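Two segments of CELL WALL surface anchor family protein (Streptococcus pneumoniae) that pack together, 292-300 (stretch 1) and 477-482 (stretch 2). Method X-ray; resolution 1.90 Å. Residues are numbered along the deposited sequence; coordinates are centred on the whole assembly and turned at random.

Stretch 1, residues 292-300: ADKNGKRLN
Stretch 2 477-482: AAGYAV

This is a small, mostly polar contact in which a tight turn and a short strand hold the loop that follows a helix, with Tyr480 at its centre. The two stretches belong to one chain, and 356 Å² is buried between them, both sides summed.

In stretch 1, Asp293 to Gly296 form a type I beta turn, with Lys294 at -67/-16 and Asn295 at -93/9. Gly296 N donates to Asp293 O at 3.0 Å, and Asp293 N donates to Lys297 O at 2.8 Å. Gly296 has phi/psi 78/12, a positive phi that favours glycine. Lys297 (-74/128) leads into the strand at Arg298 and Leu299, which are extended at -81/149 and -160/146.

In stretch 2, Gly479 is the first residue after the helix to leave helical phi/psi, in a Schellman motif, at 106/9. A CB here would jam against the carbonyl O of Ala478 and lie 3.6 Å from Lys297 CE. Tyr480 (-70/151) and Ala481 (-79/75) then run on as loop. In register, the CA of Asp293 lies 6.5 Å from the CA of Ala481, and the CA of Lys297 6.6 Å from the CA of Tyr480.

Asp293 serves both stretches. Its side chain is p, with chi2 9°. Asp293 OD1 accepts from Lys297 N at 3.0 Å and weakly from Asn295 N at 2.9 Å, which braces the turn. Asp293 OD2 accepts from Ala481 N at 3.0 Å, with an N-H...O angle of 157°. One water extends this link: it donates to Asp293 OD2 and to Gly479 O, both at 2.7 Å, and accepts from Asn295 ND2 at 3.0 Å. Asn295 (m, chi2 -46°) also brings ND2 to 3.8 Å from Ala481 CB.

Tyr480 is m, with chi2 -83°. Its CA-to-CB bond points sideways, but the end of the ring comes nearer stretch 1. There Tyr480 OH donates to Arg298 O at 2.5 Å, a short bond that satisfies the buried tyrosine's hydroxyl with a strand carbonyl near the ring plane. The CA-to-CB bond of Arg298 points away from stretch 2. The CA-to-CB bond of Leu299 (p, t) points toward stretch 2, with Leu299 CB 3.6 Å from Tyr480 CE1 in apolar contact.

Lys297 (chi1 156°, chi2 80°, chi3 149°, chi4 -179°) lies over one face of the Tyr480 ring. Lys297 CE sits 3.8 Å from the Tyr480 ring centroid, 7° off the normal, so the CH groups meet the pi cloud. Lys297 NZ lies farther above the same face and donates a weak hydrogen bond to Ala478 O at 2.9 Å.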

# COMPACT_ATOMS: atom_id res chain seq x y z
N ALA A 292 -8.58 -7.42 65.16
CA ALA A 292 -8.07 -8.21 66.27
C ALA A 292 -9.04 -8.08 67.44
O ALA A 292 -9.79 -7.10 67.50
CB ALA A 292 -6.65 -7.72 66.66
N ASP A 293 -9.02 -9.01 68.38
CA ASP A 293 -9.81 -8.79 69.56
C ASP A 293 -9.00 -7.92 70.54
O ASP A 293 -7.88 -7.48 70.23
CB ASP A 293 -10.27 -10.10 70.23
CG ASP A 293 -9.14 -10.92 70.88
OD1 ASP A 293 -7.99 -10.43 71.01
OD2 ASP A 293 -9.46 -12.07 71.28
N LYS A 294 -9.55 -7.64 71.72
CA LYS A 294 -8.82 -6.74 72.63
C LYS A 294 -7.47 -7.27 73.21
O LYS A 294 -6.73 -6.47 73.76
CB LYS A 294 -9.74 -6.24 73.76
CG LYS A 294 -10.83 -5.23 73.29
CD LYS A 294 -12.01 -5.10 74.33
CE LYS A 294 -11.85 -4.09 75.51
NZ LYS A 294 -11.43 -2.76 74.96
N ASN A 295 -7.18 -8.57 73.15
CA ASN A 295 -5.85 -9.10 73.52
C ASN A 295 -4.92 -9.22 72.30
O ASN A 295 -3.85 -9.84 72.40
CB ASN A 295 -6.02 -10.49 74.13
CG ASN A 295 -7.02 -10.50 75.25
OD1 ASN A 295 -6.97 -9.63 76.12
ND2 ASN A 295 -7.91 -11.50 75.28
N GLY A 296 -5.34 -8.67 71.17
CA GLY A 296 -4.62 -8.73 69.90
C GLY A 296 -4.66 -10.01 69.07
O GLY A 296 -3.93 -10.15 68.10
N LYS A 297 -5.54 -10.94 69.40
CA LYS A 297 -5.69 -12.16 68.64
C LYS A 297 -6.43 -11.80 67.35
O LYS A 297 -7.44 -11.09 67.31
CB LYS A 297 -6.36 -13.14 69.58
CG LYS A 297 -7.15 -14.27 69.04
CD LYS A 297 -6.31 -15.38 68.60
CE LYS A 297 -7.07 -16.68 68.79
NZ LYS A 297 -6.02 -17.68 68.31
N ARG A 298 -5.82 -12.24 66.26
CA ARG A 298 -6.21 -11.76 64.94
C ARG A 298 -7.45 -12.50 64.42
O ARG A 298 -7.65 -13.68 64.72
CB ARG A 298 -5.00 -11.96 64.00
CG ARG A 298 -3.83 -11.06 64.39
CD ARG A 298 -4.02 -9.74 63.69
NE ARG A 298 -3.59 -10.03 62.32
CZ ARG A 298 -4.36 -10.08 61.24
NH1 ARG A 298 -5.69 -9.83 61.29
NH2 ARG A 298 -3.75 -10.38 60.10
N LEU A 299 -8.26 -11.82 63.61
CA LEU A 299 -9.43 -12.48 63.02
C LEU A 299 -9.88 -11.71 61.80
O LEU A 299 -9.71 -10.50 61.77
CB LEU A 299 -10.60 -12.64 63.98
CG LEU A 299 -11.51 -11.46 64.31
CD1 LEU A 299 -12.92 -11.89 64.63
CD2 LEU A 299 -10.90 -10.75 65.53
N ASN A 300 -10.38 -12.40 60.78
CA ASN A 300 -10.85 -11.70 59.60
C ASN A 300 -12.37 -11.59 59.80
O ASN A 300 -13.07 -12.62 59.82
CB ASN A 300 -10.50 -12.49 58.32
CG ASN A 300 -10.75 -11.70 57.07
OD1 ASN A 300 -11.60 -10.78 57.09
ND2 ASN A 300 -10.04 -12.04 55.97
N ALA A 477 -12.55 -21.73 72.35
CA ALA A 477 -11.40 -22.66 72.47
C ALA A 477 -10.21 -22.20 71.65
O ALA A 477 -9.09 -22.47 72.04
CB ALA A 477 -11.77 -24.10 72.13
N ALA A 478 -10.45 -21.48 70.55
CA ALA A 478 -9.38 -20.94 69.73
C ALA A 478 -8.66 -19.77 70.42
O ALA A 478 -7.60 -19.38 69.97
CB ALA A 478 -9.91 -20.52 68.35
N GLY A 479 -9.25 -19.23 71.49
CA GLY A 479 -8.61 -18.23 72.36
C GLY A 479 -9.10 -16.78 72.24
O GLY A 479 -8.54 -15.86 72.84
N TYR A 480 -10.18 -16.57 71.49
CA TYR A 480 -10.77 -15.24 71.43
C TYR A 480 -11.46 -14.80 72.73
O TYR A 480 -12.01 -15.59 73.51
CB TYR A 480 -11.73 -15.17 70.25
CG TYR A 480 -11.06 -15.35 68.90
CD1 TYR A 480 -10.46 -14.27 68.29
CD2 TYR A 480 -11.13 -16.53 68.19
CE1 TYR A 480 -9.87 -14.36 67.09
CE2 TYR A 480 -10.55 -16.64 66.91
CZ TYR A 480 -9.91 -15.56 66.37
OH TYR A 480 -9.30 -15.55 65.12
N ALA A 481 -11.47 -13.48 72.93
CA ALA A 481 -12.14 -12.90 74.09
C ALA A 481 -13.63 -12.85 73.78
O ALA A 481 -14.19 -11.78 73.49
CB ALA A 481 -11.56 -11.46 74.31
N VAL A 482 -14.30 -14.00 73.84
CA VAL A 482 -15.73 -14.05 73.59
C VAL A 482 -16.54 -13.64 74.84
O VAL A 482 -16.37 -14.15 75.95
CB VAL A 482 -16.16 -15.45 73.05
CG1 VAL A 482 -17.50 -15.33 72.35
CG2 VAL A 482 -15.17 -15.95 71.99
O HOH W 1 -7.81 -13.31 72.95